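Local coordinates for protein flavohemoglobin (Malassezia yamatoensis, PDB 6O0A) that probably detoxifies nitric oxide as a dioxygenase, passing electrons from NAD(P)H through bound FAD to a globin heme, at residues 109-112 / 113-117; 133-137 / 138-142; 291-294 / 295-299. All coordinates share one frame; numbering follows the deposited sequence.

Contact 1 of 3, residues 109-112 / 113-117. With HEM (protoporphyrin IX containing Fe), chain C.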
loop_
_atom_site.group_PDB
_atom_site.type_symbol
_atom_site.label_atom_id
_atom_site.label_comp_id
_atom_site.label_asym_id
_atom_site.label_seq_id
_atom_site.Cartn_x
_atom_site.Cartn_y
_atom_site.Cartn_z
ATOM N N LEU A 109 -10.857 -1.142 0.097
ATOM C CA LEU A 109 -11.672 -1.547 1.240
ATOM C C LEU A 109 -13.143 -1.164 1.088
ATOM O O LEU A 109 -13.962 -1.496 1.962
ATOM C CB LEU A 109 -11.070 -0.934 2.514
ATOM C CG LEU A 109 -9.642 -1.418 2.794
ATOM C CD1 LEU A 109 -8.908 -0.509 3.780
ATOM C CD2 LEU A 109 -9.651 -2.855 3.259
ATOM N N GLY A 110 -13.503 -0.486 0.002
ATOM C CA GLY A 110 -14.898 -0.185 -0.266
ATOM C C GLY A 110 -15.470 0.937 0.567
ATOM O O GLY A 110 -16.687 0.998 0.759
ATOM N N LEU A 111 -14.620 1.840 1.055
ATOM C CA LEU A 111 -15.074 2.897 1.952
ATOM C C LEU A 111 -16.099 3.806 1.287
ATOM O O LEU A 111 -15.876 4.329 0.191
ATOM C CB LEU A 111 -13.879 3.723 2.422
ATOM C CG LEU A 111 -14.231 4.892 3.341
ATOM C CD1 LEU A 111 -14.934 4.377 4.594
ATOM C CD2 LEU A 111 -12.989 5.704 3.703
ATOM N N GLN A 112 -17.227 4.027 1.980
ATOM C CA GLN A 112 -18.276 4.865 1.436
ATOM C C GLN A 112 -18.302 6.231 2.121
ATOM O O GLN A 112 -17.949 6.353 3.302
ATOM C CB GLN A 112 -19.631 4.166 1.586
ATOM C CG GLN A 112 -19.669 2.813 0.871
ATOM C CD GLN A 112 -19.479 2.958 -0.637
ATOM O OE1 GLN A 112 -20.174 3.743 -1.282
ATOM N NE2 GLN A 112 -18.533 2.211 -1.200
ATOM N N PRO A 113 -18.702 7.274 1.388
ATOM C CA PRO A 113 -18.495 8.642 1.891
ATOM C C PRO A 113 -19.176 8.935 3.218
ATOM O O PRO A 113 -18.655 9.744 4.002
ATOM C CB PRO A 113 -19.067 9.523 0.770
ATOM C CG PRO A 113 -19.069 8.689 -0.429
ATOM C CD PRO A 113 -19.232 7.260 0.011
ATOM N N ASP A 114 -20.315 8.305 3.514
ATOM C CA ASP A 114 -21.011 8.580 4.769
ATOM C C ASP A 114 -20.170 8.240 5.987
ATOM O O ASP A 114 -20.395 8.808 7.066
ATOM C CB ASP A 114 -22.329 7.800 4.831
ATOM C CG ASP A 114 -23.403 8.396 3.945
ATOM O OD1 ASP A 114 -23.165 9.471 3.353
ATOM O OD2 ASP A 114 -24.486 7.781 3.839
ATOM N N GLU A 115 -19.207 7.321 5.853
ATOM C CA GLU A 115 -18.446 6.937 7.034
ATOM C C GLU A 115 -17.456 8.006 7.477
ATOM O O GLU A 115 -16.923 7.906 8.585
ATOM C CB GLU A 115 -17.728 5.607 6.805
ATOM C CG GLU A 115 -18.678 4.452 6.476
ATOM C CD GLU A 115 -19.537 4.003 7.656
ATOM O OE1 GLU A 115 -19.492 4.627 8.743
ATOM O OE2 GLU A 115 -20.263 3.001 7.494
ATOM N N TYR A 116 -17.195 9.028 6.656
ATOM C CA TYR A 116 -16.353 10.111 7.143
ATOM C C TYR A 116 -17.037 10.856 8.278
ATOM O O TYR A 116 -16.360 11.413 9.147
ATOM C CB TYR A 116 -15.988 11.058 6.003
ATOM C CG TYR A 116 -14.939 10.463 5.074
ATOM C CD1 TYR A 116 -15.308 9.656 4.007
ATOM C CD2 TYR A 116 -13.588 10.699 5.284
ATOM C CE1 TYR A 116 -14.350 9.110 3.152
ATOM C CE2 TYR A 116 -12.628 10.167 4.447
ATOM C CZ TYR A 116 -13.017 9.373 3.383
ATOM O OH TYR A 116 -12.062 8.840 2.552
ATOM N N ASP A 117 -18.375 10.861 8.295
ATOM C CA ASP A 117 -19.108 11.425 9.428
ATOM C C ASP A 117 -18.887 10.597 10.691
ATOM O O ASP A 117 -18.785 11.147 11.796
ATOM C CB ASP A 117 -20.603 11.485 9.116
ATOM C CG ASP A 117 -20.934 12.434 7.975
ATOM O OD1 ASP A 117 -20.305 13.505 7.873
ATOM O OD2 ASP A 117 -21.847 12.112 7.186
HETATM C CHA HEM C . -6.133 3.417 6.231
HETATM C CHB HEM C . -6.349 8.275 6.614
HETATM C CHC HEM C . -11.184 8.027 6.941
HETATM C CHD HEM C . -10.895 3.193 7.224
HETATM C C1A HEM C . -5.773 4.753 6.282
HETATM C C2A HEM C . -4.430 5.279 6.180
HETATM C C3A HEM C . -4.490 6.613 6.279
HETATM C C4A HEM C . -5.877 6.987 6.469
HETATM C CMA HEM C . -3.309 7.603 6.228
HETATM C CAA HEM C . -3.160 4.430 5.958
HETATM C CBA HEM C . -3.015 4.321 4.442
HETATM C CGA HEM C . -1.844 3.432 4.100
HETATM O O1A HEM C . -1.763 2.303 4.644
HETATM O O2A HEM C . -0.991 3.850 3.280
HETATM C C1B HEM C . -7.676 8.640 6.727
HETATM C C2B HEM C . -8.184 9.994 6.841
HETATM C C3B HEM C . -9.525 9.927 6.950
HETATM C C4B HEM C . -9.902 8.528 6.883
HETATM C CMB HEM C . -7.271 11.238 6.859
HETATM C CAB HEM C . -10.559 11.074 7.085
HETATM C CBB HEM C . -10.308 12.367 6.822
HETATM C C1C HEM C . -11.512 6.695 7.086
HETATM C C2C HEM C . -12.838 6.188 7.333
HETATM C C3C HEM C . -12.772 4.846 7.410
HETATM C C4C HEM C . -11.386 4.476 7.229
HETATM C CMC HEM C . -14.078 7.104 7.440
HETATM C CAC HEM C . -13.885 3.802 7.694
HETATM C CBC HEM C . -14.979 4.091 8.423
HETATM C C1D HEM C . -9.582 2.852 6.973
HETATM C C2D HEM C . -9.079 1.491 6.954
HETATM C C3D HEM C . -7.774 1.539 6.694
HETATM C C4D HEM C . -7.391 2.932 6.525
HETATM C CMD HEM C . -9.941 0.235 7.216
HETATM C CAD HEM C . -6.836 0.317 6.588
HETATM C CBD HEM C . -5.933 0.311 7.818
HETATM C CGD HEM C . -6.641 -0.261 9.026
HETATM O O1D HEM C . -7.257 -1.355 8.918
HETATM O O2D HEM C . -6.570 0.372 10.116
HETATM N NA HEM C . -6.632 5.826 6.459
HETATM N NB HEM C . -8.748 7.777 6.758
HETATM N NC HEM C . -10.640 5.625 7.019
HETATM N ND HEM C . -8.531 3.704 6.696
HETATM FE FE HEM C . -8.670 5.749 6.459
#

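Contact 2 of 3, residues 133-137 / 138-142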
loop_
_atom_site.group_PDB
_atom_site.type_symbol
_atom_site.label_atom_id
_atom_site.label_comp_id
_atom_site.label_asym_id
_atom_site.label_seq_id
_atom_site.Cartn_x
_atom_site.Cartn_y
_atom_site.Cartn_z
ATOM N N ASP A 133 -11.140 20.690 29.068
ATOM C CA ASP A 133 -11.501 22.094 28.898
ATOM C C ASP A 133 -10.565 22.834 27.950
ATOM O O ASP A 133 -10.901 23.942 27.518
ATOM C CB ASP A 133 -11.576 22.806 30.261
ATOM C CG ASP A 133 -10.261 22.778 31.033
ATOM O OD1 ASP A 133 -9.223 22.361 30.475
ATOM O OD2 ASP A 133 -10.271 23.184 32.218
ATOM N N ALA A 134 -9.420 22.242 27.595
ATOM C CA ALA A 134 -8.542 22.806 26.580
ATOM C C ALA A 134 -9.099 22.660 25.168
ATOM O O ALA A 134 -8.583 23.309 24.253
ATOM C CB ALA A 134 -7.158 22.156 26.661
ATOM N N ALA A 135 -10.133 21.845 24.970
ATOM C CA ALA A 135 -10.753 21.688 23.652
ATOM C C ALA A 135 -11.807 22.775 23.454
ATOM O O ALA A 135 -13.007 22.526 23.359
ATOM C CB ALA A 135 -11.356 20.297 23.503
ATOM N N THR A 136 -11.323 24.005 23.375
ATOM C CA THR A 136 -12.219 25.141 23.283
ATOM C C THR A 136 -12.790 25.262 21.870
ATOM O O THR A 136 -12.305 24.618 20.933
ATOM C CB THR A 136 -11.487 26.414 23.707
ATOM O OG1 THR A 136 -10.178 26.433 23.141
ATOM C CG2 THR A 136 -11.378 26.479 25.229
ATOM N N PRO A 137 -13.865 26.045 21.702
ATOM C CA PRO A 137 -14.485 26.158 20.370
ATOM C C PRO A 137 -13.524 26.558 19.266
ATOM O O PRO A 137 -13.589 25.992 18.166
ATOM C CB PRO A 137 -15.562 27.223 20.595
ATOM C CG PRO A 137 -15.988 26.986 22.006
ATOM C CD PRO A 137 -14.720 26.640 22.748
ATOM N N ASP A 138 -12.619 27.505 19.530
ATOM C CA ASP A 138 -11.699 27.931 18.481
ATOM C C ASP A 138 -10.864 26.763 17.967
ATOM O O ASP A 138 -10.694 26.598 16.750
ATOM C CB ASP A 138 -10.802 29.077 18.979
ATOM C CG ASP A 138 -10.120 28.789 20.333
ATOM O OD1 ASP A 138 -10.289 27.698 20.927
ATOM O OD2 ASP A 138 -9.397 29.693 20.809
ATOM N N ILE A 139 -10.368 25.921 18.873
ATOM C CA ILE A 139 -9.520 24.798 18.468
ATOM C C ILE A 139 -10.340 23.747 17.730
ATOM O O ILE A 139 -9.928 23.229 16.683
ATOM C CB ILE A 139 -8.812 24.203 19.701
ATOM C CG1 ILE A 139 -7.830 25.224 20.289
ATOM C CG2 ILE A 139 -8.109 22.896 19.353
ATOM C CD1 ILE A 139 -7.125 24.744 21.551
ATOM N N VAL A 140 -11.508 23.404 18.273
ATOM C CA VAL A 140 -12.345 22.397 17.632
ATOM C C VAL A 140 -12.802 22.884 16.262
ATOM O O VAL A 140 -12.793 22.128 15.285
ATOM C CB VAL A 140 -13.535 22.044 18.546
ATOM C CG1 VAL A 140 -14.517 21.142 17.815
ATOM C CG2 VAL A 140 -13.028 21.395 19.828
ATOM N N GLU A 141 -13.154 24.172 16.154
ATOM C CA GLU A 141 -13.597 24.707 14.866
ATOM C C GLU A 141 -12.492 24.620 13.815
ATOM O O GLU A 141 -12.728 24.189 12.679
ATOM C CB GLU A 141 -14.058 26.156 15.031
ATOM C CG GLU A 141 -14.646 26.752 13.769
ATOM C CD GLU A 141 -15.000 28.208 13.952
ATOM O OE1 GLU A 141 -15.864 28.506 14.803
ATOM O OE2 GLU A 141 -14.396 29.059 13.273
ATOM N N ALA A 142 -11.273 25.026 14.175
ATOM C CA ALA A 142 -10.189 25.036 13.199
ATOM C C ALA A 142 -9.816 23.624 12.760
ATOM O O ALA A 142 -9.619 23.371 11.565
ATOM C CB ALA A 142 -8.975 25.761 13.779
#

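Contact 3 of 3, residues 291-294 / 295-299. With FAD (flavin-adenine dinucleotide), chain B.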
loop_
_atom_site.group_PDB
_atom_site.type_symbol
_atom_site.label_atom_id
_atom_site.label_comp_id
_atom_site.label_asym_id
_atom_site.label_seq_id
_atom_site.Cartn_x
_atom_site.Cartn_y
_atom_site.Cartn_z
ATOM N N THR A 291 6.997 -9.080 -5.841
ATOM C CA THR A 291 5.741 -9.260 -6.567
ATOM C C THR A 291 5.404 -8.090 -7.497
ATOM O O THR A 291 5.077 -8.349 -8.668
ATOM C CB THR A 291 4.601 -9.604 -5.595
ATOM O OG1 THR A 291 4.468 -8.613 -4.570
ATOM C CG2 THR A 291 4.844 -10.979 -4.939
ATOM N N PRO A 292 5.492 -6.810 -7.096
ATOM C CA PRO A 292 5.315 -5.750 -8.114
ATOM C C PRO A 292 6.385 -5.769 -9.200
ATOM O O PRO A 292 6.093 -5.445 -10.358
ATOM C CB PRO A 292 5.362 -4.446 -7.295
ATOM C CG PRO A 292 6.019 -4.808 -6.013
ATOM C CD PRO A 292 5.668 -6.240 -5.742
ATOM N N VAL A 293 7.614 -6.151 -8.857
ATOM C CA VAL A 293 8.682 -6.214 -9.855
ATOM C C VAL A 293 8.314 -7.192 -10.970
ATOM O O VAL A 293 8.435 -6.886 -12.164
ATOM C CB VAL A 293 10.012 -6.582 -9.173
ATOM C CG1 VAL A 293 11.108 -6.848 -10.209
ATOM C CG2 VAL A 293 10.455 -5.459 -8.216
ATOM N N LEU A 294 7.849 -8.384 -10.599
ATOM C CA LEU A 294 7.419 -9.352 -11.605
ATOM C C LEU A 294 6.243 -8.827 -12.436
ATOM O O LEU A 294 6.209 -8.997 -13.661
ATOM C CB LEU A 294 7.057 -10.668 -10.920
ATOM C CG LEU A 294 6.529 -11.748 -11.856
ATOM C CD1 LEU A 294 7.559 -12.088 -12.942
ATOM C CD2 LEU A 294 6.128 -12.996 -11.062
ATOM N N ALA A 295 5.272 -8.170 -11.795
ATOM C CA ALA A 295 4.193 -7.548 -12.563
ATOM C C ALA A 295 4.732 -6.532 -13.571
ATOM O O ALA A 295 4.310 -6.515 -14.735
ATOM C CB ALA A 295 3.186 -6.885 -11.609
ATOM N N PHE A 296 5.679 -5.687 -13.147
ATOM C CA PHE A 296 6.237 -4.675 -14.046
ATOM C C PHE A 296 6.994 -5.321 -15.193
ATOM O O PHE A 296 6.863 -4.907 -16.352
ATOM C CB PHE A 296 7.192 -3.749 -13.288
ATOM C CG PHE A 296 6.533 -2.867 -12.270
ATOM C CD1 PHE A 296 5.206 -2.469 -12.410
ATOM C CD2 PHE A 296 7.249 -2.424 -11.171
ATOM C CE1 PHE A 296 4.614 -1.644 -11.468
ATOM C CE2 PHE A 296 6.657 -1.603 -10.221
ATOM C CZ PHE A 296 5.339 -1.213 -10.374
ATOM N N VAL A 297 7.801 -6.331 -14.879
ATOM C CA VAL A 297 8.642 -6.944 -15.897
ATOM C C VAL A 297 7.794 -7.672 -16.926
ATOM O O VAL A 297 8.051 -7.584 -18.127
ATOM C CB VAL A 297 9.679 -7.869 -15.240
ATOM C CG1 VAL A 297 10.433 -8.644 -16.315
ATOM C CG2 VAL A 297 10.655 -7.038 -14.430
ATOM N N GLU A 298 6.756 -8.385 -16.477
ATOM C CA GLU A 298 5.873 -9.065 -17.417
ATOM C C GLU A 298 5.183 -8.075 -18.349
ATOM O O GLU A 298 5.034 -8.340 -19.548
ATOM C CB GLU A 298 4.832 -9.897 -16.663
ATOM C CG GLU A 298 4.061 -10.875 -17.568
ATOM C CD GLU A 298 2.802 -10.285 -18.189
ATOM O OE1 GLU A 298 2.201 -9.364 -17.601
ATOM O OE2 GLU A 298 2.407 -10.752 -19.277
ATOM N N LYS A 299 4.744 -6.931 -17.815
ATOM C CA LYS A 299 4.078 -5.944 -18.658
ATOM C C LYS A 299 5.059 -5.319 -19.647
ATOM O O LYS A 299 4.763 -5.195 -20.844
ATOM C CB LYS A 299 3.420 -4.867 -17.789
ATOM C CG LYS A 299 2.617 -3.839 -18.585
ATOM C CD LYS A 299 1.491 -4.505 -19.357
ATOM C CE LYS A 299 0.748 -3.501 -20.232
ATOM N NZ LYS A 299 0.273 -2.316 -19.458
HETATM P PA FAD B . -0.922 -8.911 10.466
HETATM O O1A FAD B . -1.938 -9.618 11.281
HETATM O O2A FAD B . -1.426 -7.735 9.676
HETATM O O5B FAD B . 0.281 -8.433 11.401
HETATM C C5B FAD B . 1.291 -7.549 10.879
HETATM C C4B FAD B . 2.216 -7.250 12.032
HETATM O O4B FAD B . 1.454 -6.645 13.101
HETATM C C3B FAD B . 2.865 -8.466 12.668
HETATM O O3B FAD B . 4.049 -8.869 11.984
HETATM C C2B FAD B . 3.189 -7.953 14.075
HETATM O O2B FAD B . 4.408 -7.218 14.100
HETATM C C1B FAD B . 2.010 -7.011 14.354
HETATM N N9A FAD B . 0.961 -7.612 15.172
HETATM C C8A FAD B . 0.074 -8.578 14.783
HETATM N N7A FAD B . -0.721 -8.990 15.740
HETATM C C5A FAD B . -0.325 -8.244 16.839
HETATM C C6A FAD B . -0.729 -8.258 18.185
HETATM N N6A FAD B . -1.685 -9.064 18.665
HETATM N N1A FAD B . -0.098 -7.421 19.040
HETATM C C2A FAD B . 0.863 -6.622 18.566
HETATM N N3A FAD B . 1.336 -6.527 17.318
HETATM C C4A FAD B . 0.702 -7.376 16.501
HETATM N N1 FAD B . 2.322 -9.433 1.309
HETATM C C2 FAD B . 2.717 -10.520 0.580
HETATM O O2 FAD B . 3.079 -11.573 1.124
HETATM N N3 FAD B . 2.713 -10.447 -0.810
HETATM C C4 FAD B . 2.329 -9.352 -1.562
HETATM O O4 FAD B . 2.339 -9.400 -2.792
HETATM C C4X FAD B . 1.912 -8.211 -0.781
HETATM N N5 FAD B . 1.533 -7.133 -1.416
HETATM C C5X FAD B . 1.131 -6.036 -0.660
HETATM C C6 FAD B . 0.738 -4.871 -1.320
HETATM C C7 FAD B . 0.315 -3.751 -0.610
HETATM C C7M FAD B . -0.066 -2.494 -1.352
HETATM C C8 FAD B . 0.263 -3.800 0.793
HETATM C C8M FAD B . -0.225 -2.624 1.595
HETATM C C9 FAD B . 0.665 -4.956 1.454
HETATM C C9A FAD B . 1.110 -6.067 0.744
HETATM N N10 FAD B . 1.532 -7.250 1.392
HETATM C C10 FAD B . 1.942 -8.341 0.655
HETATM C "C1'" FAD B . 1.454 -7.374 2.856
HETATM C "C2'" FAD B . 0.109 -7.923 3.323
HETATM O "O2'" FAD B . -0.927 -7.006 2.971
HETATM C "C3'" FAD B . 0.081 -8.185 4.832
HETATM O "O3'" FAD B . 0.482 -7.001 5.521
HETATM C "C4'" FAD B . 0.986 -9.338 5.266
HETATM O "O4'" FAD B . 0.686 -10.481 4.462
HETATM C "C5'" FAD B . 0.849 -9.667 6.739
HETATM O "O5'" FAD B . -0.523 -10.039 7.004
HETATM P P FAD B . -0.823 -10.839 8.353
HETATM O O1P FAD B . -0.219 -12.197 8.426
HETATM O O2P FAD B . -2.319 -10.872 8.501
HETATM O O3P FAD B . -0.186 -9.945 9.508
#

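Contact 1 of 3, residues 109-112 / 113-117
Leu111 and Tyr116, five residues apart, meet with their side chains crossing at about a right angle, and they share a neighbour that is not protein: one face of the heme, at its pyrrole C corner. Of the leucine methyls, CD1 lies between heme and glutamate, with Leu111 CD1 3.3 Å from the vinyl carbon HEM CAC and 3.8 Å from Glu115 CB. Leu111 CD2 touches both the phenol end, 3.5 Å from Tyr116 OH and 3.7 Å from Tyr116 CZ, and the pyrrole, 3.7 Å from HEM C2C. Placing CG opposite the backbone N (chi1 178°) brings this branched end up to the tyrosine and the porphyrin. The tyrosine ring has the heme methyl HEM CMC over one face, offset toward the rim, and Tyr116 CE2 lies 3.5 Å from HEM CAB. A short turn makes the meeting possible. Glu115 N donates to Gln112 O at 3.0 Å, closing a type I beta turn through Pro113 and Asp114 that leads into helix 115-131. Just before it, Gly110 ends helix 96-108 in a Schellman motif, and Gln112 folds back so that its NE2 bonds to Gly110 O at 3.0 Å, approaching from above the carbonyl plane. Glu115 sends its carboxylate away from the leucine, to Thr118 and in a salt bridge to Arg54. The phenol hydroxyl is hydrogen-bonded to Glu158, and both Leu111 and Tyr116 pack on His106. This grouping is consistent with the proximal side of flavohemoglobins, where a tyrosine and a glutamate stand behind the heme histidine. The chemistry implies a largely apolar wall, as far as the side chains of Leu111 and Tyr116 go, with the phenol's single polar atom held by a carboxylate and the ring's orientation fixed by both packing and hydrogen bonding.

Contact 2 of 3, residues 133-137 / 138-142
This is the N-terminus of a helix on the protein surface, where the loop that follows helix 115-131 turns into helix 137-163 of the globin part, and it is held by Thr136 and Asp138. Thr136 occupies the N-cap position, yet its hydroxyl does not cap a backbone N-H. Instead Thr136 OG1 donates to Asp138 OD1 at 2.6 Å, reaching the lone pair on the side of the other carboxylate oxygen. The two side chains run side by side in the same direction. Both polar groups sit between their own backbone N and carbonyl carbon (chi1 43° for Thr136, 50° for Asp138), and that shared choice brings hydroxyl and carboxylate together. The same Asp138 OD1 also receives a weak bond from Ile139 N, so one oxygen ties the loop hydroxyl to the first turn. Backbone bonds then take over: Val140 N lies 3.0 Å from Thr136 O, and Glu141 N 2.7 Å from Pro137 O. Side chains of the first turn reach back over the loop. Ile139 CD1 lies against a carbonyl oxygen, 3.4 Å from Ala134 O, and Val140 CG2 comes to 4.2 Å from Ala135 CB, at the centre of an inverse gamma turn. Outward, Glu141 forms a salt bridge with Lys23, while Ile139 and Ala142 pack on helix 25-53. A threonine at the N-cap, a proline at the first helical position and an acidic residue directly after it make a familiar helix N-terminus, here opening the last helix of the globin fold.

Contact 3 of 3, residues 291-294 / 295-299
Phe296 lies back over the residue one turn before it, presenting a ring face to the backbone of Pro292: the oxygen Pro292 O sits 3.2 Å above the ring plane, offset toward the rim, and is 3.2 Å from Phe296 CG. That same oxygen accepts the Phe296 N hydrogen bond at 2.8 Å, so one carbonyl meets both the amide and the aromatic face of a single residue. With CG opposite its own carbonyl carbon (chi1 -68°), the phenyl leans toward the preceding turn, where Phe296 CE2 comes to 4.3 Å from Pro292 CB. It also stacks edge-to-face with Phe369 of strand 367-371. Around the helix, Val293 and Val297 form a second pair: Val297 CG2 lies 3.2 Å from Val293 O, and 4.2 Å from Val293 CG1. Val297 and Leu294 also pack against helix 324-332. At the start of the segment Thr291 faces the flavin instead. Its OG1 is 2.9 Å from FAD O4, with Ile288 O as a rival acceptor for the hydroxyl proton. Strand 281-286, helix 290-302 and strand 308-315 make a beta-alpha-beta crossover, and a helix with Thr-Pro in its first turn after a glycine-rich loop is typical of the NAD-binding domain of the ferredoxin reductase family.

How the contacts relate
The three contacts follow one another along the chain and none touches another. Contacts 1 and 2 belong to the globin part, at the starts of the successive helices 115-131 and 137-163; their centres lie about 26 Å apart, with nearest atoms about 12 Å apart. Contact 1 lines the heme pocket, whereas contact 2 sits at the surface, away from either cofactor. Contact 3 lies across the chain's centre in the reductase part, about 31 Å from contact 1 and about 49 Å from contact 2 between centres. Contacts 1 and 3 thus each reach one cofactor, heme and FAD, the two probable stations of electron transfer, while contact 2 is surface packing at a helix start.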